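Protein CbbY (PDB 4UAS) hydrolyses the Rubisco inhibitor xylulose 1,5-bisphosphate to xylulose 5-phosphate and phosphate as a highly selective, magnesium-dependent phosphatase of the haloacid dehalogenase (HAD) superfamily. Local coordinates at residues D176-L181 with T199-A205; T49-E53 with D145-K151; L100-A104 with L217-L223. All coordinates share one frame. Numbering follows the deposited sequence.

Overall arrangement
CbbY illustrates how an HAD phosphatase builds its active site at one end of a parallel sheet, while a separate contact packs a helix and the C-terminal segment onto that sheet. Interaction 2 closes before interaction 1 opens; their centres lie about 18 Å apart, and they touch where Asn179 and Gly180 of helix 178-186 meet Thr49 and Lys151. Interaction 1 supplies a magnesium ligand; interaction 2 joins the helical cap to the core beside the phosphate. Interaction 3 pairs helix 97-107 with the C-terminal segment: interaction 1 lies between its segments, whereas those of interactions 2 and 3 alternate. Its centre is about 21 Å from that of interaction 1 and about 29 Å from that of interaction 2, across the chain's centre.

Interaction 1 (D176-L181 with T199-A205); sequences DSLNGL and TRHEEFA. With MG (magnesium ion), chain D.
Residues 176-181 run from the end of strand 171-175 into helix 178-186. Facing them, the irregular loop of residues 199-205 opens with a type I turn, Thr199 to Glu202. The closest CA pairs are Ser177-Thr199 (5.7 Å) and Leu178-Phe204 (6.2 Å). Hydrogen bonds come first: Thr199 OG1 (chi1 p) donates to Asp176 O at 2.7 Å, and Leu178 N to Glu202 OE1 at 2.8 Å. Ser177 is the N-cap, its OG accepting from Gly180 N at 3.1 Å. Apolar packing follows, Leu181 CD2 lying 4.1 Å from Phe204 CB and Leu178 CB 4.4 Å from Phe204 CE1; the ring's edge also meets the Leu178 backbone N. Metal coordination completes the site: Asp176 OD1 binds magnesium at 2.2 Å with Asp8 OD2, the backbone O of Asp10 and waters 2 and 3, characteristic of HAD phosphatases. Water 3 also hydrogen-bonds Ser177 OG (2.7 Å). Chemically, the loop engages the Leu178 amide and a metal ligand's carbonyl, tying the helix start to the magnesium site.

Interaction 2 (T49-E53 with D145-K151); sequences TGGKE and DMVAEKK. With PO4 (phosphate ion), chain C.
Thr49 and the N-cap Gly50 lead into helix 51-61, part of the helical cap inserted after the first strand of this HAD family, and face loop 145-151 of the Rossmann-like core; the nearest CA atoms are Thr49 and Lys151, 6.5 Å apart. Asp145 (chi1 m) comes first, receiving Lys52 NZ at 2.8 Å on OD2 in a salt bridge, with a weak 3.1 Å bond to OD1. Beyond 146-149, Lys150, extended through chi2 and chi3 (both t), sends NZ to Glu53 OE2 at 2.8 Å and back to Asp145 OD1 at 2.7 Å, closing a four-residue salt-bridge network between cap and core; a CB on Gly50 would clash with Lys150 CD. Lys151 O accepts from Thr49 OG1 (2.8 Å) and from water 5 (2.8 Å), which accepts from Thr49 N (3.0 Å). Its side chain, chi2 to chi4 all t, leads away to salt bridges with Glu175 and Asp8 and a 3.2 Å hydrogen bond from NZ to phosphate O1. Such a lysine beside the nucleophilic aspartate is a hallmark of the HAD active site, here joined to the substrate-binding residues Gly50 to Glu53.

Interaction 3 (L100-A104 with L217-L223); sequences LIAEA and LGGLAGL
Leucine side chains form the apolar centre of this contact, which packs helix 97-107 of the Rossmann-like HAD core against the C-terminal segment that follows strand 209-210. Leu100, with chi1 t and chi2 p, stands at the middle: its CD2 lies 3.8 Å from Leu217 CD1, while its CD1 is 4.0 Å from Leu220 CD2 and 4.1 Å from Leu223 CD1. Leu217, Leu220 and Leu223 all adopt the m,t rotamer. One helical turn on, Ala104 extends the patch, its CB 4.2 Å from Leu220 CD2. Beneath this cluster lies the central sheet: Ala104, Leu220 and Leu223 also touch Ile5 of strand 4-7, and Leu100 and Leu223 meet Leu174 of strand 171-175. The contact thus continues the hydrophobic layer between the sheet and what covers it.

Further out, the backbone sets the path. Residues 100-104 are regular helix, whereas 217-223 turn through Gly218 and Gly219, both at positive phi, before a 3-10 segment that includes 220-223. Gly219 (phi 89°, psi -175°) holds a conformation that calls for glycine, and its CA is the nearest to that of Leu100, at 6.3 Å. Leu223 N donates to Leu220 O at 2.9 Å within this 3-10 segment.

At the polar edge, Glu103 extends with chi1 and chi2 both t, bringing OE1 to 3.3 Å from Gly219 CA. Its carboxylate takes two weak hydrogen bonds from Leu220 N, to OE1 and to OE2, each 3.3 Å. Water 7 donates to Glu103 OE2 at 2.9 Å and accepts from Ala221 N at 3.0 Å.

Interaction 1 (D176-L181 with T199-A205)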
ATOM      1  N   ASP A 176       1.700   0.573  -7.548  1.00  6.91           N
ATOM      2  CA  ASP A 176       0.717  -0.105  -8.317  1.00  6.59           C
ATOM      3  C   ASP A 176      -0.415   0.771  -8.789  1.00  6.92           C
ATOM      4  O   ASP A 176      -1.268   0.279  -9.549  1.00  8.22           O
ATOM      5  CB  ASP A 176       0.101  -1.306  -7.584  1.00  8.15           C
ATOM      6  CG  ASP A 176      -0.857  -0.823  -6.507  1.00  9.37           C
ATOM      7  OD1 ASP A 176      -0.378  -0.023  -5.688  1.00 11.73           O
ATOM      8  OD2 ASP A 176      -2.037  -1.221  -6.436  1.00 11.71           O
ATOM      9  N   SER A 177      -0.541   2.017  -8.345  1.00  7.21           N
ATOM     10  CA  SER A 177      -1.686   2.848  -8.582  1.00  7.17           C
ATOM     11  C   SER A 177      -1.288   4.218  -8.990  1.00  7.10           C
ATOM     12  O   SER A 177      -0.159   4.687  -8.725  1.00  8.19           O
ATOM     13  CB  SER A 177      -2.560   2.940  -7.342  1.00  7.96           C
ATOM     14  OG  SER A 177      -1.964   3.777  -6.349  1.00  8.51           O
ATOM     15  N   LEU A 178      -2.204   4.950  -9.605  1.00  7.55           N
ATOM     16  CA  LEU A 178      -1.979   6.314 -10.034  1.00  7.47           C
ATOM     17  C   LEU A 178      -1.779   7.252  -8.843  1.00  7.17           C
ATOM     18  O   LEU A 178      -0.879   8.087  -8.885  1.00  7.73           O
ATOM     19  CB  LEU A 178      -3.064   6.788 -10.956  1.00 10.07           C
ATOM     20  CG  LEU A 178      -2.968   8.204 -11.471  1.00 10.69           C
ATOM     21  CD1 LEU A 178      -1.626   8.456 -12.191  1.00 12.87           C
ATOM     22  CD2 LEU A 178      -4.134   8.542 -12.377  1.00 14.45           C
ATOM     23  N   ASN A 179      -2.565   7.116  -7.804  1.00  7.54           N
ATOM     24  CA  ASN A 179      -2.331   7.921  -6.633  1.00  7.71           C
ATOM     25  C   ASN A 179      -0.921   7.725  -6.097  1.00  7.67           C
ATOM     26  O   ASN A 179      -0.274   8.674  -5.624  1.00  8.03           O
ATOM     27  CB  ASN A 179      -3.330   7.634  -5.549  1.00 10.51           C
ATOM     28  CG  ASN A 179      -4.700   8.233  -5.722  1.00 13.01           C
ATOM     29  OD1 ASN A 179      -5.743   7.605  -5.240  1.00 19.74           O
ATOM     30  ND2 ASN A 179      -4.782   9.341  -6.285  1.00 11.60           N
ATOM     31  N   GLY A 180      -0.471   6.488  -6.125  1.00  7.47           N
ATOM     32  CA  GLY A 180       0.884   6.168  -5.651  1.00  7.86           C
ATOM     33  C   GLY A 180       1.998   6.757  -6.532  1.00  6.41           C
ATOM     34  O   GLY A 180       2.955   7.331  -6.035  1.00  7.52           O
ATOM     35  N   LEU A 181       1.819   6.608  -7.842  1.00  7.11           N
ATOM     36  CA  LEU A 181       2.744   7.193  -8.806  1.00  7.21           C
ATOM     37  C   LEU A 181       2.866   8.665  -8.590  1.00  6.47           C
ATOM     38  O   LEU A 181       3.947   9.255  -8.570  1.00  8.20           O
ATOM     39  CB  LEU A 181       2.290   6.842 -10.220  1.00  7.91           C
ATOM     40  CG  LEU A 181       3.031   7.555 -11.350  1.00  8.57           C
ATOM     41  CD1 LEU A 181       4.502   7.223 -11.408  1.00  9.82           C
ATOM     42  CD2 LEU A 181       2.381   7.214 -12.660  1.00  9.33           C
ATOM     43  N   THR A 199      -6.368  -1.570 -10.402  1.00  9.82           N
ATOM     44  CA  THR A 199      -5.697  -0.409 -10.989  1.00  9.83           C
ATOM     45  C   THR A 199      -5.348  -0.532 -12.454  1.00 10.57           C
ATOM     46  O   THR A 199      -4.826   0.400 -13.019  1.00 12.18           O
ATOM     47  CB  THR A 199      -4.489  -0.003 -10.177  1.00  8.89           C
ATOM     48  OG1 THR A 199      -3.546  -1.085 -10.242  1.00  9.84           O
ATOM     49  CG2 THR A 199      -4.850   0.375  -8.762  1.00 10.70           C
ATOM     50  N   ARG A 200      -5.630  -1.673 -13.039  1.00 13.53           N
ATOM     51  CA  ARG A 200      -5.223  -1.910 -14.399  1.00 17.42           C
ATOM     52  C   ARG A 200      -5.810  -0.935 -15.435  1.00 14.62           C
ATOM     53  O   ARG A 200      -5.191  -0.681 -16.479  1.00 17.96           O
ATOM     54  CB  ARG A 200      -5.506  -3.328 -14.811  1.00 25.27           C
ATOM     55  CG  ARG A 200      -4.505  -3.750 -15.862  1.00 27.59           C
ATOM     56  CD  ARG A 200      -4.775  -5.184 -16.152  1.00 23.03           C
ATOM     57  NE  ARG A 200      -4.674  -6.108 -14.990  1.00 18.06           N
ATOM     58  CZ  ARG A 200      -3.516  -6.469 -14.478  1.00 14.29           C
ATOM     59  NH1 ARG A 200      -3.498  -7.317 -13.466  1.00 17.21           N
ATOM     60  NH2 ARG A 200      -2.442  -5.965 -14.942  1.00 17.09           N
ATOM     61  N   HIS A 201      -6.979  -0.378 -15.099  1.00 14.39           N
ATOM     62  CA  HIS A 201      -7.681   0.566 -15.960  1.00 15.59           C
ATOM     63  C   HIS A 201      -7.012   1.940 -15.937  1.00 14.23           C
ATOM     64  O   HIS A 201      -7.406   2.841 -16.726  1.00 17.55           O
ATOM     65  CB  HIS A 201      -9.143   0.681 -15.547  1.00 17.62           C
ATOM     66  CG  HIS A 201      -9.322   1.322 -14.208  1.00 18.18           C
ATOM     67  ND1 HIS A 201      -9.113   0.656 -13.022  1.00 16.67           N
ATOM     68  CD2 HIS A 201      -9.662   2.577 -13.878  1.00 17.46           C
ATOM     69  CE1 HIS A 201      -9.315   1.446 -12.003  1.00 16.52           C
ATOM     70  NE2 HIS A 201      -9.636   2.631 -12.502  1.00 17.08           N
ATOM     71  N   GLU A 202      -6.143   2.208 -14.962  1.00 11.90           N
ATOM     72  CA  GLU A 202      -5.555   3.535 -14.799  1.00 12.00           C
ATOM     73  C   GLU A 202      -4.494   3.813 -15.852  1.00 14.08           C
ATOM     74  O   GLU A 202      -3.967   2.914 -16.505  1.00 16.57           O
ATOM     75  CB  GLU A 202      -4.986   3.720 -13.401  1.00 12.36           C
ATOM     76  CG  GLU A 202      -6.051   3.616 -12.287  1.00 11.73           C
ATOM     77  CD  GLU A 202      -5.479   3.775 -10.906  1.00 11.74           C
ATOM     78  OE1 GLU A 202      -4.319   3.474 -10.675  1.00 11.77           O
ATOM     79  OE2 GLU A 202      -6.226   4.271 -10.014  1.00 16.11           O
ATOM     80  N   GLU A 203      -4.205   5.097 -16.056  1.00 15.88           N
ATOM     81  CA  GLU A 203      -3.120   5.513 -16.930  1.00 16.40           C
ATOM     82  C   GLU A 203      -1.953   5.973 -16.093  1.00 13.32           C
ATOM     83  O   GLU A 203      -2.137   6.567 -15.060  1.00 17.71           O
ATOM     84  CB  GLU A 203      -3.552   6.591 -17.855  1.00 20.06           C
ATOM     85  CG  GLU A 203      -4.525   6.108 -18.994  1.00 30.38           C
ATOM     86  CD  GLU A 203      -4.610   7.047 -20.135  1.00 46.70           C
ATOM     87  OE1 GLU A 203      -4.217   6.616 -21.248  1.00 78.48           O
ATOM     88  OE2 GLU A 203      -5.064   8.191 -19.906  1.00 73.32           O
ATOM     89  N   PHE A 204      -0.774   5.597 -16.511  1.00 12.69           N
ATOM     90  CA  PHE A 204       0.419   5.798 -15.726  1.00 12.35           C
ATOM     91  C   PHE A 204       1.474   6.654 -16.402  1.00 15.65           C
ATOM     92  O   PHE A 204       2.631   6.324 -16.480  1.00 15.59           O
ATOM     93  CB  PHE A 204       1.005   4.422 -15.342  1.00 13.18           C
ATOM     94  CG  PHE A 204       0.071   3.597 -14.529  1.00 10.37           C
ATOM     95  CD1 PHE A 204      -0.186   3.914 -13.214  1.00 11.37           C
ATOM     96  CD2 PHE A 204      -0.613   2.519 -15.077  1.00 12.22           C
ATOM     97  CE1 PHE A 204      -1.065   3.140 -12.470  1.00 11.62           C
ATOM     98  CE2 PHE A 204      -1.514   1.759 -14.340  1.00 12.46           C
ATOM     99  CZ  PHE A 204      -1.727   2.045 -13.015  1.00 12.66           C
ATOM    100  N   ALA A 205       1.041   7.809 -16.876  1.00 19.27           N
ATOM    101  CA  ALA A 205       1.926   8.744 -17.508  1.00 21.50           C
ATOM    102  C   ALA A 205       3.056   9.145 -16.582  1.00 19.21           C
ATOM    103  O   ALA A 205       2.855   9.500 -15.420  1.00 22.87           O
ATOM    104  CB  ALA A 205       1.133   9.986 -17.991  1.00 22.96           C
TER
HETATM  105 MG    MG D 302      -0.901   0.512  -3.663  1.00  8.91          MG
HETATM  106  O   HOH W   1      -3.432  -2.859  -7.937  1.00 21.84           O
HETATM  107  O   HOH W   2      -2.795   0.575  -4.288  1.00 15.17           O
HETATM  108  O   HOH W   3      -0.569   2.607  -4.309  1.00  8.75           O
HETATM  109  O   HOH W   4      -5.133   5.662  -7.891  1.00 11.01           O

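Interaction 2 (T49-E53 with D145-K151)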
ATOM      1  N   THR A  49      -7.526   7.088  -0.619  1.00  8.77           N
ATOM      2  CA  THR A  49      -6.641   6.236   0.124  1.00  8.33           C
ATOM      3  C   THR A  49      -6.880   6.441   1.629  1.00  9.06           C
ATOM      4  O   THR A  49      -7.300   7.516   2.087  1.00 10.08           O
ATOM      5  CB  THR A  49      -5.211   6.513  -0.260  1.00  8.90           C
ATOM      6  OG1 THR A  49      -4.793   7.774   0.240  1.00  8.84           O
ATOM      7  CG2 THR A  49      -4.906   6.337  -1.753  1.00  9.62           C
ATOM      8  N   GLY A  50      -6.603   5.391   2.383  1.00 10.41           N
ATOM      9  CA  GLY A  50      -6.804   5.354   3.812  1.00 10.37           C
ATOM     10  C   GLY A  50      -8.180   4.812   4.147  1.00 10.03           C
ATOM     11  O   GLY A  50      -9.174   5.282   3.596  1.00 10.39           O
ATOM     12  N   GLY A  51      -8.233   3.841   5.039  1.00 10.75           N
ATOM     13  CA  GLY A  51      -9.521   3.225   5.317  1.00 10.60           C
ATOM     14  C   GLY A  51     -10.530   4.174   5.957  1.00 10.86           C
ATOM     15  O   GLY A  51     -11.723   4.118   5.681  1.00 10.78           O
ATOM     16  N   LYS A  52     -10.074   5.018   6.865  1.00 11.33           N
ATOM     17  CA  LYS A  52     -10.995   5.925   7.551  1.00 10.99           C
ATOM     18  C   LYS A  52     -11.554   6.923   6.536  1.00  9.86           C
ATOM     19  O   LYS A  52     -12.778   7.236   6.547  1.00 11.64           O
ATOM     20  CB  LYS A  52     -10.323   6.678   8.715  1.00 12.08           C
ATOM     21  CG  LYS A  52      -9.979   5.818   9.899  1.00 16.11           C
ATOM     22  CD  LYS A  52      -9.436   6.589  11.099  1.00 20.36           C
ATOM     23  CE  LYS A  52      -8.211   7.381  10.860  1.00 21.65           C
ATOM     24  NZ  LYS A  52      -7.020   6.676  10.339  1.00 18.95           N
ATOM     25  N   GLU A  53     -10.670   7.444   5.670  1.00 10.32           N
ATOM     26  CA  GLU A  53     -11.055   8.388   4.648  1.00 10.53           C
ATOM     27  C   GLU A  53     -12.055   7.773   3.676  1.00  9.58           C
ATOM     28  O   GLU A  53     -12.976   8.422   3.185  1.00 10.73           O
ATOM     29  CB  GLU A  53      -9.813   8.920   3.914  1.00 10.31           C
ATOM     30  CG  GLU A  53      -8.836   9.754   4.778  1.00 12.11           C
ATOM     31  CD  GLU A  53      -7.883   8.939   5.662  1.00 10.62           C
ATOM     32  OE1 GLU A  53      -7.936   7.721   5.751  1.00 11.00           O
ATOM     33  OE2 GLU A  53      -7.009   9.646   6.291  1.00 13.48           O
ATOM     34  N   ASP A 145      -1.394   7.355   9.526  1.00  9.85           N
ATOM     35  CA  ASP A 145      -1.593   8.725   9.913  1.00  8.96           C
ATOM     36  C   ASP A 145      -0.314   9.403  10.335  1.00  9.44           C
ATOM     37  O   ASP A 145      -0.321  10.454  10.992  1.00 10.08           O
ATOM     38  CB  ASP A 145      -2.672   8.820  10.991  1.00 10.65           C
ATOM     39  CG  ASP A 145      -4.038   8.335  10.557  1.00 14.55           C
ATOM     40  OD1 ASP A 145      -4.277   7.870   9.370  1.00 17.98           O
ATOM     41  OD2 ASP A 145      -4.947   8.304  11.385  1.00 18.12           O
ATOM     42  N   MET A 146       0.825   8.907   9.905  1.00  8.72           N
ATOM     43  CA  MET A 146       2.110   9.566  10.132  1.00  8.19           C
ATOM     44  C   MET A 146       2.245  10.894   9.405  1.00  8.54           C
ATOM     45  O   MET A 146       3.107  11.685   9.749  1.00 10.56           O
ATOM     46  CB  MET A 146       3.303   8.644   9.865  1.00  9.38           C
ATOM     47  CG  MET A 146       3.401   7.490  10.822  1.00 11.79           C
ATOM     48  SD  MET A 146       4.759   6.381  10.379  1.00 15.33           S
ATOM     49  CE  MET A 146       4.255   4.881  11.288  1.00 28.74           C
ATOM     50  N   VAL A 147       1.437  11.085   8.375  1.00  8.47           N
ATOM     51  CA  VAL A 147       1.312  12.363   7.735  1.00  8.32           C
ATOM     52  C   VAL A 147      -0.158  12.755   7.712  1.00  9.21           C
ATOM     53  O   VAL A 147      -1.041  11.913   7.747  1.00 10.63           O
ATOM     54  CB  VAL A 147       1.902  12.389   6.302  1.00 10.02           C
ATOM     55  CG1 VAL A 147       3.393  12.113   6.322  1.00 11.31           C
ATOM     56  CG2 VAL A 147       1.222  11.426   5.390  1.00 10.88           C
ATOM     57  N   ALA A 148      -0.461  14.044   7.566  1.00 10.09           N
ATOM     58  CA  ALA A 148      -1.830  14.553   7.524  1.00 11.61           C
ATOM     59  C   ALA A 148      -2.537  14.300   6.187  1.00 11.79           C
ATOM     60  O   ALA A 148      -3.749  14.118   6.157  1.00 14.32           O
ATOM     61  CB  ALA A 148      -1.869  16.026   7.832  1.00 13.52           C
ATOM     62  N   GLU A 149      -1.774  14.340   5.097  1.00 10.14           N
ATOM     63  CA  GLU A 149      -2.343  14.208   3.753  1.00 10.21           C
ATOM     64  C   GLU A 149      -1.796  12.940   3.098  1.00  8.59           C
ATOM     65  O   GLU A 149      -0.593  12.807   2.945  1.00  8.85           O
ATOM     66  CB  GLU A 149      -1.963  15.432   2.936  1.00 13.27           C
ATOM     67  CG  GLU A 149      -2.327  16.756   3.470  1.00 18.09           C
ATOM     68  CD  GLU A 149      -3.773  16.966   3.517  1.00 27.30           C
ATOM     69  OE1 GLU A 149      -4.488  16.426   2.677  1.00 36.12           O
ATOM     70  OE2 GLU A 149      -4.175  17.790   4.414  1.00 40.64           O
ATOM     71  N   LYS A 150      -2.703  12.039   2.748  1.00  9.37           N
ATOM     72  CA  LYS A 150      -2.345  10.752   2.180  1.00  8.75           C
ATOM     73  C   LYS A 150      -2.191  10.852   0.650  1.00  7.42           C
ATOM     74  O   LYS A 150      -2.537  11.851   0.006  1.00  8.40           O
ATOM     75  CB  LYS A 150      -3.375   9.659   2.546  1.00  8.88           C
ATOM     76  CG  LYS A 150      -3.336   9.335   4.064  1.00 10.85           C
ATOM     77  CD  LYS A 150      -4.342   8.228   4.366  1.00 11.22           C
ATOM     78  CE  LYS A 150      -4.192   7.588   5.708  1.00 12.27           C
ATOM     79  NZ  LYS A 150      -4.523   8.554   6.761  1.00 11.42           N
ATOM     80  N   LYS A 151      -1.583   9.814   0.087  1.00  7.78           N
ATOM     81  CA  LYS A 151      -1.416   9.714  -1.374  1.00  7.36           C
ATOM     82  C   LYS A 151      -2.748  10.087  -2.034  1.00  7.54           C
ATOM     83  O   LYS A 151      -3.807   9.631  -1.596  1.00  8.29           O
ATOM     84  CB  LYS A 151      -0.969   8.314  -1.792  1.00  6.97           C
ATOM     85  CG  LYS A 151       0.356   7.855  -1.152  1.00  6.90           C
ATOM     86  CD  LYS A 151       0.792   6.490  -1.707  1.00  8.22           C
ATOM     87  CE  LYS A 151       1.820   5.806  -0.857  1.00  8.28           C
ATOM     88  NZ  LYS A 151       2.051   4.404  -1.304  1.00  8.49           N
TER
HETATM   89  P   PO4 C 301      -1.024   1.627  -0.216  1.00 11.51           P
HETATM   90  O1  PO4 C 301      -0.673   3.166  -0.087  1.00 11.78           O
HETATM   91  O2  PO4 C 301      -2.432   1.418   0.480  1.00 16.35           O
HETATM   92  O3  PO4 C 301      -0.072   0.651   0.454  1.00  9.94           O
HETATM   93  O4  PO4 C 301      -1.245   1.226  -1.715  1.00 10.75           O
HETATM   94  O   HOH W   5      -6.602   9.838  -1.348  1.00 10.66           O
HETATM   95  O   HOH W   6      -6.104  12.082   5.735  1.00 19.51           O

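Interaction 3 (L100-A104 with L217-L223)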
ATOM      1  N   LEU A 100      13.816  -9.216  -5.242  1.00 12.34           N
ATOM      2  CA  LEU A 100      14.372  -7.879  -5.238  1.00 12.45           C
ATOM      3  C   LEU A 100      14.853  -7.512  -3.809  1.00 11.41           C
ATOM      4  O   LEU A 100      15.930  -6.933  -3.659  1.00 13.63           O
ATOM      5  CB  LEU A 100      13.352  -6.883  -5.729  1.00 12.18           C
ATOM      6  CG  LEU A 100      13.867  -5.448  -5.801  1.00 13.33           C
ATOM      7  CD1 LEU A 100      14.936  -5.340  -6.806  1.00 18.08           C
ATOM      8  CD2 LEU A 100      12.719  -4.480  -6.108  1.00 13.70           C
ATOM      9  N   ILE A 101      14.031  -7.818  -2.800  1.00 12.13           N
ATOM     10  CA  ILE A 101      14.409  -7.433  -1.447  1.00 13.10           C
ATOM     11  C   ILE A 101      15.654  -8.177  -1.037  1.00 13.95           C
ATOM     12  O   ILE A 101      16.549  -7.608  -0.401  1.00 14.78           O
ATOM     13  CB  ILE A 101      13.221  -7.632  -0.528  1.00 12.50           C
ATOM     14  CG1 ILE A 101      12.206  -6.507  -0.811  1.00 13.37           C
ATOM     15  CG2 ILE A 101      13.622  -7.648   0.967  1.00 14.72           C
ATOM     16  CD1 ILE A 101      10.847  -6.636  -0.148  1.00 14.78           C
ATOM     17  N   ALA A 102      15.758  -9.437  -1.401  1.00 14.99           N
ATOM     18  CA  ALA A 102      16.975 -10.204  -1.016  1.00 17.51           C
ATOM     19  C   ALA A 102      18.179  -9.676  -1.704  1.00 17.15           C
ATOM     20  O   ALA A 102      19.238  -9.570  -1.065  1.00 19.07           O
ATOM     21  CB  ALA A 102      16.761 -11.639  -1.363  1.00 18.17           C
ATOM     22  N   GLU A 103      18.103  -9.343  -2.982  1.00 16.28           N
ATOM     23  CA  GLU A 103      19.199  -8.766  -3.714  1.00 15.56           C
ATOM     24  C   GLU A 103      19.614  -7.414  -3.117  1.00 15.30           C
ATOM     25  O   GLU A 103      20.805  -7.119  -3.004  1.00 17.16           O
ATOM     26  CB  GLU A 103      18.846  -8.583  -5.158  1.00 17.32           C
ATOM     27  CG  GLU A 103      20.029  -8.297  -6.032  1.00 21.60           C
ATOM     28  CD  GLU A 103      19.665  -8.037  -7.489  1.00 27.83           C
ATOM     29  OE1 GLU A 103      18.474  -8.182  -7.824  1.00 34.01           O
ATOM     30  OE2 GLU A 103      20.562  -7.673  -8.293  1.00 32.14           O
ATOM     31  N   ALA A 104      18.633  -6.595  -2.771  1.00 14.20           N
ATOM     32  CA  ALA A 104      18.890  -5.311  -2.166  1.00 15.14           C
ATOM     33  C   ALA A 104      19.633  -5.447  -0.841  1.00 16.85           C
ATOM     34  O   ALA A 104      20.613  -4.737  -0.586  1.00 16.71           O
ATOM     35  CB  ALA A 104      17.607  -4.552  -1.997  1.00 13.37           C
ATOM     36  N   LEU A 217      11.515  -6.953 -13.515  1.00 12.94           N
ATOM     37  CA  LEU A 217      12.488  -5.890 -13.210  1.00 14.63           C
ATOM     38  C   LEU A 217      13.873  -6.217 -13.724  1.00 14.98           C
ATOM     39  O   LEU A 217      14.562  -5.309 -14.175  1.00 18.55           O
ATOM     40  CB  LEU A 217      12.553  -5.674 -11.732  1.00 15.86           C
ATOM     41  CG  LEU A 217      11.559  -4.659 -11.273  1.00 21.42           C
ATOM     42  CD1 LEU A 217      11.503  -4.624  -9.757  1.00 25.05           C
ATOM     43  CD2 LEU A 217      11.960  -3.261 -11.779  1.00 24.71           C
ATOM     44  N   GLY A 218      14.270  -7.504 -13.558  1.00 15.46           N
ATOM     45  CA  GLY A 218      15.596  -7.885 -13.996  1.00 22.44           C
ATOM     46  C   GLY A 218      16.692  -7.478 -13.030  1.00 21.47           C
ATOM     47  O   GLY A 218      17.867  -7.250 -13.417  1.00 29.76           O
ATOM     48  N   GLY A 219      16.338  -7.446 -11.765  1.00 21.64           N
ATOM     49  CA  GLY A 219      17.361  -7.176 -10.742  1.00 24.47           C
ATOM     50  C   GLY A 219      17.534  -5.694 -10.454  1.00 23.48           C
ATOM     51  O   GLY A 219      16.822  -4.790 -10.966  1.00 20.95           O
ATOM     52  N   LEU A 220      18.525  -5.402  -9.612  1.00 22.32           N
ATOM     53  CA  LEU A 220      18.750  -4.027  -9.185  1.00 18.31           C
ATOM     54  C   LEU A 220      19.062  -3.122 -10.351  1.00 16.71           C
ATOM     55  O   LEU A 220      18.683  -1.963 -10.355  1.00 18.22           O
ATOM     56  CB  LEU A 220      19.885  -3.965  -8.134  1.00 20.72           C
ATOM     57  CG  LEU A 220      19.566  -4.525  -6.733  1.00 20.75           C
ATOM     58  CD1 LEU A 220      20.865  -4.617  -5.864  1.00 19.36           C
ATOM     59  CD2 LEU A 220      18.491  -3.730  -6.001  1.00 21.27           C
ATOM     60  N   ALA A 221      19.756  -3.650 -11.404  1.00 19.78           N
ATOM     61  CA  ALA A 221      20.055  -2.791 -12.568  1.00 20.03           C
ATOM     62  C   ALA A 221      18.811  -2.302 -13.258  1.00 15.39           C
ATOM     63  O   ALA A 221      18.805  -1.253 -13.895  1.00 18.35           O
ATOM     64  CB  ALA A 221      20.981  -3.463 -13.581  1.00 22.93           C
ATOM     65  N   GLY A 222      17.711  -3.085 -13.115  1.00 15.72           N
ATOM     66  CA  GLY A 222      16.419  -2.683 -13.643  1.00 14.89           C
ATOM     67  C   GLY A 222      15.812  -1.495 -12.975  1.00 14.23           C
ATOM     68  O   GLY A 222      14.846  -0.930 -13.486  1.00 15.78           O
ATOM     69  N   LEU A 223      16.367  -1.094 -11.839  1.00 13.97           N
ATOM     70  CA  LEU A 223      15.979   0.115 -11.128  1.00 13.80           C
ATOM     71  C   LEU A 223      16.729   1.343 -11.530  1.00 17.56           C
ATOM     72  O   LEU A 223      16.378   2.440 -11.081  1.00 20.91           O
ATOM     73  CB  LEU A 223      16.106  -0.077  -9.599  1.00 14.46           C
ATOM     74  CG  LEU A 223      15.346  -1.231  -9.004  1.00 17.64           C
ATOM     75  CD1 LEU A 223      15.707  -1.384  -7.560  1.00 21.48           C
ATOM     76  CD2 LEU A 223      13.838  -1.029  -9.178  1.00 17.67           C
TER
HETATM   77  O   HOH W   7      20.929  -6.309 -10.808  1.00 71.34           O